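Local coordinates for calcium uptake protein 2, mitochondrial (Homo sapiens, PDB 6LB7) that binds calcium through an EF-hand and probably acts as a calcium-sensing regulator of mitochondrial calcium uptake, at residues 174-177 with 178-182; 238-241 with 242-245; 253-256 with 257-261. All coordinates share one frame; numbering follows the deposited sequence.

Interaction 1: 174-177 with 178-182; sequences KEFR and RFMEN
Met180 lays its terminal methyl over one face of the Phe176 ring, with CE 3.9 Å from the ring centroid and 21° off the normal, a CH-pi contact. The methyl sits nearest CE1, toward the rim, while CG lies above the same face near the rim on the other side, 3.9 Å from Phe176 CE2. A bend at chi2 turns the thioether back along the helix, and SD stays farther above this face, 4.9 Å from the centroid, in a Met-aromatic contact. Phe176 and Met180 stand four residues apart, one turn along helix 173-196. The ring also meets Phe105 edge-to-face; that residue belongs to helix 99-108, which leads into the EF-hand loop holding the calcium ion, so the contact joins helix 173-196 to the calcium-binding hand. Met180 reaches Phe89 and Ile93 of helix 84-94 as well.

A quarter-turn round the helix, Arg177 and Glu181, again four residues apart, form a salt bridge, NH1 to OE1 3.2 Å. The oxygen lies in the guanidinium plane, whereas the donor stands 32° out of the carboxylate plane on its syn side, the two planes being 59° apart. A bend at chi3 brings NH1 round to the acid. His98 NE2 is a second partner of Glu181 OE1.

Interaction 2: 238-241 with 242-245; sequences SLDE and FKSF
Ser238 O accepts from Phe242 N at 2.9 Å, the first backbone bond across this contact, at the start of helix 239-249, where Ser238 and Glu241 form a capping box. Glu241 N donates to Ser238 OG at 3.0 Å, and the carboxylate answers by taking Ser238 N on OE1 from above its plane, 39° out of it. OE1 thus takes two donors, Ser238 N and Asn289 ND2.

The packed side belongs to the two phenylalanines: Phe242 meets Trp210 edge-to-face and lies against Phe207, while Phe245 meets Phe207 edge-to-face and packs on Phe311 and Leu315.

Leu239 and Lys243 make an intermediate flank. With CG anti to the carbonyl carbon (chi1 -72°) and the rest of the chain extended, the lysine carries its CE across the leucine branch, 3.7 Å from Leu239 CG and nearly equidistant from the two methyls. The short backbone bond from Lys243 N to Leu239 O, 2.7 Å, fixes the same turn. Glu189 of helix 173-196 pairs with the ammonium.

On the more open side the polar ends meet through water. Asp240 OD1 and Lys243 NZ do not touch directly; one water gives a hydrogen to the carboxylate and accepts from the ammonium. Another joins Ser244 OG, 2.8 Å away, to the backbone of Asp240, donating to Asp240 O at 2.6 Å.

Interaction 3: 253-256 with 257-261; sequences EDFA and IAMQM
Four successive i to i+4 backbone bonds run from Ile257 N, Ala258 N, Met259 N and Gln260 N to the carbonyls of Glu253, Asp254, Phe255 and Ala256, giving regular alpha-helical geometry in helix 252-264. On the inner side of this helix Phe255 and Met259, one turn apart, make a Met-aromatic pair. Met259 CG lies over the ring face, 3.5 Å from Phe255 CE1, while the terminal methyl sits past the rim at CE2 and CZ, with CE 3.6 Å from Phe255 CE2. The CG contact is of CH-pi type, 3.9 Å from the ring centroid and 29° off the normal. Bends at chi2 (-57°) and chi3 (110°) bring the thioether round beside the ring; SD stands oblique to it, 4.5 Å from the centroid.

The phenyl ring is wedged among other aromatic groups, since Phe248 and Phe274 both meet it edge-to-face and Phe311 and Leu312 of helix 308-320 touch it as well. Ala277 of helix 271-282 packs against Phe255, Ala258 and Met259 alike, so the inner side faces three other helices, 239-249, 271-282 and 308-320.

The other side of the helix is turned to the chain of another protein. There Asp254 OD1 forms a salt bridge with a basic side chain of that protein, Gln260 OE1 accepts from a polar one, and Asp254, Ile257, Ala258 and Met261 pack on apolar groups. Within the helix, Ile257 contributes to this outward side by following the preceding turn: CG1, anti to the carbonyl carbon, carries CD1 back toward the acidic residues, where it lies 3.6 Å from Glu253 O and 4.3 Å from Asp254 OD1.

In the fold
All three are local i to i+4 contacts within single helices, and each combines a buried aromatic side with a more polar one. Interactions 1 and 3 share a methionine laid against a phenylalanine, although their centres are 28 Å apart and they belong to different helices. Interaction 2 opens its helix, adding a capping box and water bridges to its buried phenylalanines. Helix 173-196 links interactions 1 and 2, since Glu189 and Thr185 on it meet the side chains of 238-245, while Phe248 meets both Phe245 and Phe255. The main polar ends of interactions 1 and 2 find partners within the chain or in water, whereas Asp254 and Gln260 of interaction 3 bind another protein.

Interaction 1: 174-177 with 178-182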
# COMPACT_ATOMS: atom_id res chain seq x y z
N LYS B 174 24.15 4.03 0.87
CA LYS B 174 24.57 3.56 -0.44
C LYS B 174 25.15 2.15 -0.38
O LYS B 174 24.96 1.38 -1.32
CB LYS B 174 25.54 4.56 -1.09
CG LYS B 174 27.00 4.35 -0.86
CD LYS B 174 27.79 5.46 -1.58
CE LYS B 174 29.29 5.34 -1.32
NZ LYS B 174 30.09 6.47 -1.84
N GLU B 175 25.80 1.78 0.73
CA GLU B 175 26.16 0.37 0.74
C GLU B 175 24.98 -0.51 1.16
O GLU B 175 24.85 -1.64 0.69
CB GLU B 175 27.33 0.09 1.68
CG GLU B 175 28.66 0.60 1.34
CD GLU B 175 28.70 2.04 0.95
OE1 GLU B 175 29.06 2.32 -0.10
OE2 GLU B 175 28.37 2.88 1.68
N PHE B 176 23.98 -0.01 1.89
CA PHE B 176 22.76 -0.79 2.13
C PHE B 176 22.01 -1.04 0.83
O PHE B 176 21.64 -2.17 0.52
CB PHE B 176 21.88 -0.05 3.14
CG PHE B 176 20.52 -0.71 3.43
CD1 PHE B 176 20.35 -1.52 4.54
CD2 PHE B 176 19.42 -0.46 2.61
CE1 PHE B 176 19.11 -2.08 4.84
CE2 PHE B 176 18.16 -1.02 2.90
CZ PHE B 176 18.01 -1.84 4.02
N ARG B 177 21.79 0.03 0.04
CA ARG B 177 21.08 -0.08 -1.22
C ARG B 177 21.77 -1.04 -2.18
O ARG B 177 21.12 -1.83 -2.86
CB ARG B 177 20.96 1.30 -1.87
CG ARG B 177 20.39 1.27 -3.29
CD ARG B 177 20.34 2.65 -3.98
NE ARG B 177 21.61 3.37 -3.84
CZ ARG B 177 22.68 3.14 -4.60
NH1 ARG B 177 22.66 2.23 -5.56
NH2 ARG B 177 23.79 3.85 -4.39
N ARG B 178 23.10 -0.95 -2.28
CA ARG B 178 23.84 -1.79 -3.22
C ARG B 178 23.75 -3.27 -2.83
O ARG B 178 23.67 -4.14 -3.70
CB ARG B 178 25.29 -1.31 -3.27
CG ARG B 178 26.15 -2.01 -4.22
CD ARG B 178 27.50 -1.34 -4.38
NE ARG B 178 27.42 -0.23 -5.15
CZ ARG B 178 27.31 -0.24 -6.36
NH1 ARG B 178 27.26 -1.31 -6.94
NH2 ARG B 178 27.24 0.81 -6.99
N PHE B 179 23.82 -3.55 -1.53
CA PHE B 179 23.67 -4.92 -1.05
C PHE B 179 22.30 -5.49 -1.42
O PHE B 179 22.20 -6.64 -1.87
CB PHE B 179 23.89 -4.98 0.46
CG PHE B 179 23.92 -6.38 1.00
CD1 PHE B 179 22.76 -6.99 1.45
CD2 PHE B 179 25.10 -7.09 1.03
CE1 PHE B 179 22.77 -8.29 1.94
CE2 PHE B 179 25.13 -8.38 1.52
CZ PHE B 179 23.95 -8.98 1.97
N MET B 180 21.23 -4.71 -1.23
CA MET B 180 19.88 -5.18 -1.55
C MET B 180 19.68 -5.35 -3.06
O MET B 180 19.06 -6.32 -3.50
CB MET B 180 18.83 -4.22 -0.99
CG MET B 180 18.96 -4.01 0.52
SD MET B 180 19.15 -5.56 1.44
CE MET B 180 20.13 -5.00 2.84
N GLU B 181 20.15 -4.39 -3.86
CA GLU B 181 20.14 -4.58 -5.31
C GLU B 181 20.89 -5.85 -5.69
O GLU B 181 20.45 -6.60 -6.56
CB GLU B 181 20.78 -3.38 -6.02
CG GLU B 181 20.02 -2.04 -5.93
CD GLU B 181 20.90 -0.84 -6.35
OE1 GLU B 181 20.36 0.29 -6.52
OE2 GLU B 181 22.13 -1.01 -6.49
N ASN B 182 22.05 -6.08 -5.07
CA ASN B 182 22.86 -7.23 -5.43
C ASN B 182 22.24 -8.54 -4.94
O ASN B 182 22.44 -9.58 -5.57
CB ASN B 182 24.27 -7.06 -4.87
CG ASN B 182 25.15 -6.12 -5.73
OD1 ASN B 182 24.91 -5.97 -6.93
ND2 ASN B 182 26.16 -5.50 -5.12

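Interaction 2: 238-241 with 242-245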
# COMPACT_ATOMS: atom_id res chain seq x y z
N SER B 238 17.14 -13.85 -22.84
CA SER B 238 18.43 -13.52 -22.25
C SER B 238 18.31 -13.28 -20.75
O SER B 238 17.23 -13.06 -20.19
CB SER B 238 19.02 -12.27 -22.91
OG SER B 238 18.31 -11.10 -22.50
N LEU B 239 19.47 -13.29 -20.09
CA LEU B 239 19.49 -12.94 -18.67
C LEU B 239 18.90 -11.55 -18.42
O LEU B 239 18.10 -11.36 -17.49
CB LEU B 239 20.92 -13.02 -18.14
CG LEU B 239 21.16 -12.70 -16.67
CD1 LEU B 239 20.35 -13.67 -15.79
CD2 LEU B 239 22.64 -12.82 -16.36
N ASP B 240 19.27 -10.57 -19.25
CA ASP B 240 18.75 -9.22 -19.05
C ASP B 240 17.24 -9.18 -19.22
O ASP B 240 16.55 -8.49 -18.47
CB ASP B 240 19.41 -8.24 -20.03
CG ASP B 240 20.80 -7.81 -19.57
OD1 ASP B 240 21.09 -7.95 -18.37
OD2 ASP B 240 21.60 -7.34 -20.41
N GLU B 241 16.70 -9.90 -20.21
CA GLU B 241 15.25 -9.95 -20.37
C GLU B 241 14.61 -10.64 -19.18
O GLU B 241 13.53 -10.25 -18.73
CB GLU B 241 14.89 -10.65 -21.69
CG GLU B 241 15.34 -9.87 -22.92
CD GLU B 241 15.23 -10.65 -24.24
OE1 GLU B 241 15.20 -11.90 -24.22
OE2 GLU B 241 15.20 -9.99 -25.30
N PHE B 242 15.25 -11.69 -18.65
CA PHE B 242 14.73 -12.35 -17.47
C PHE B 242 14.74 -11.41 -16.28
O PHE B 242 13.75 -11.33 -15.54
CB PHE B 242 15.54 -13.62 -17.19
CG PHE B 242 15.10 -14.35 -15.96
CD1 PHE B 242 15.91 -14.39 -14.84
CD2 PHE B 242 13.88 -15.03 -15.93
CE1 PHE B 242 15.54 -15.08 -13.72
CE2 PHE B 242 13.48 -15.73 -14.79
CZ PHE B 242 14.30 -15.76 -13.69
N LYS B 243 15.84 -10.68 -16.09
CA LYS B 243 15.93 -9.75 -14.97
C LYS B 243 14.82 -8.70 -15.03
O LYS B 243 14.26 -8.33 -14.00
CB LYS B 243 17.30 -9.05 -14.94
CG LYS B 243 18.45 -9.94 -14.50
CD LYS B 243 19.82 -9.21 -14.61
CE LYS B 243 20.90 -10.08 -14.02
NZ LYS B 243 22.25 -9.46 -14.03
N SER B 244 14.50 -8.22 -16.24
CA SER B 244 13.44 -7.21 -16.37
C SER B 244 12.10 -7.77 -15.92
O SER B 244 11.32 -7.06 -15.26
CB SER B 244 13.32 -6.72 -17.81
OG SER B 244 14.55 -6.15 -18.20
N PHE B 245 11.79 -9.01 -16.29
CA PHE B 245 10.55 -9.61 -15.81
C PHE B 245 10.56 -9.75 -14.30
O PHE B 245 9.54 -9.49 -13.65
CB PHE B 245 10.30 -10.98 -16.42
CG PHE B 245 8.94 -11.52 -16.10
CD1 PHE B 245 7.84 -11.15 -16.88
CD2 PHE B 245 8.74 -12.35 -14.99
CE1 PHE B 245 6.57 -11.62 -16.58
CE2 PHE B 245 7.47 -12.83 -14.67
CZ PHE B 245 6.38 -12.46 -15.48
O HOH W 1 17.28 -6.23 -17.43
O HOH W 2 22.95 -9.15 -16.46

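Interaction 3: 253-256 with 257-261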
# COMPACT_ATOMS: atom_id res chain seq x y z
N GLU B 253 1.53 -4.77 -7.09
CA GLU B 253 0.45 -4.01 -6.48
C GLU B 253 -0.18 -3.06 -7.49
O GLU B 253 -1.39 -3.08 -7.71
CB GLU B 253 0.97 -3.24 -5.26
CG GLU B 253 -0.08 -2.37 -4.59
CD GLU B 253 0.50 -1.47 -3.50
OE1 GLU B 253 1.73 -1.21 -3.50
OE2 GLU B 253 -0.28 -1.01 -2.64
N ASP B 254 0.65 -2.23 -8.13
CA ASP B 254 0.16 -1.32 -9.15
C ASP B 254 -0.34 -2.08 -10.38
O ASP B 254 -1.30 -1.66 -11.02
CB ASP B 254 1.26 -0.34 -9.54
CG ASP B 254 1.58 0.65 -8.42
OD1 ASP B 254 0.87 0.62 -7.40
OD2 ASP B 254 2.51 1.47 -8.58
N PHE B 255 0.30 -3.21 -10.71
CA PHE B 255 -0.16 -3.96 -11.87
C PHE B 255 -1.55 -4.52 -11.65
O PHE B 255 -2.38 -4.52 -12.56
CB PHE B 255 0.83 -5.09 -12.20
CG PHE B 255 0.40 -5.92 -13.38
CD1 PHE B 255 -0.22 -7.15 -13.20
CD2 PHE B 255 0.59 -5.44 -14.69
CE1 PHE B 255 -0.63 -7.91 -14.29
CE2 PHE B 255 0.19 -6.20 -15.79
CZ PHE B 255 -0.43 -7.44 -15.58
N ALA B 256 -1.83 -5.02 -10.44
CA ALA B 256 -3.16 -5.57 -10.16
C ALA B 256 -4.24 -4.48 -10.17
O ALA B 256 -5.37 -4.72 -10.61
CB ALA B 256 -3.17 -6.30 -8.82
N ILE B 257 -3.90 -3.28 -9.68
CA ILE B 257 -4.83 -2.15 -9.76
C ILE B 257 -5.13 -1.82 -11.21
O ILE B 257 -6.28 -1.56 -11.58
CB ILE B 257 -4.27 -0.92 -9.01
CG1 ILE B 257 -4.32 -1.13 -7.49
CG2 ILE B 257 -5.03 0.34 -9.42
CD1 ILE B 257 -3.33 -0.26 -6.71
N ALA B 258 -4.10 -1.80 -12.06
CA ALA B 258 -4.34 -1.54 -13.47
C ALA B 258 -5.20 -2.63 -14.09
O ALA B 258 -6.15 -2.33 -14.83
CB ALA B 258 -3.00 -1.40 -14.20
N MET B 259 -4.92 -3.90 -13.76
CA MET B 259 -5.75 -4.99 -14.28
C MET B 259 -7.20 -4.84 -13.85
O MET B 259 -8.12 -5.10 -14.64
CB MET B 259 -5.20 -6.35 -13.81
CG MET B 259 -3.92 -6.80 -14.53
SD MET B 259 -4.15 -6.88 -16.33
CE MET B 259 -3.17 -5.51 -16.87
N GLN B 260 -7.44 -4.43 -12.60
CA GLN B 260 -8.81 -4.28 -12.14
C GLN B 260 -9.50 -3.13 -12.83
O GLN B 260 -10.70 -3.19 -13.10
CB GLN B 260 -8.85 -4.07 -10.63
CG GLN B 260 -10.25 -4.21 -10.05
CD GLN B 260 -10.33 -3.89 -8.58
OE1 GLN B 260 -9.84 -2.85 -8.13
NE2 GLN B 260 -10.95 -4.78 -7.81
N MET B 261 -8.76 -2.07 -13.16
CA MET B 261 -9.42 -0.95 -13.83
C MET B 261 -9.84 -1.32 -15.24
O MET B 261 -10.92 -0.91 -15.68
CB MET B 261 -8.50 0.27 -13.81
CG MET B 261 -8.50 0.98 -12.44
SD MET B 261 -7.26 2.28 -12.47
CE MET B 261 -7.39 2.96 -10.82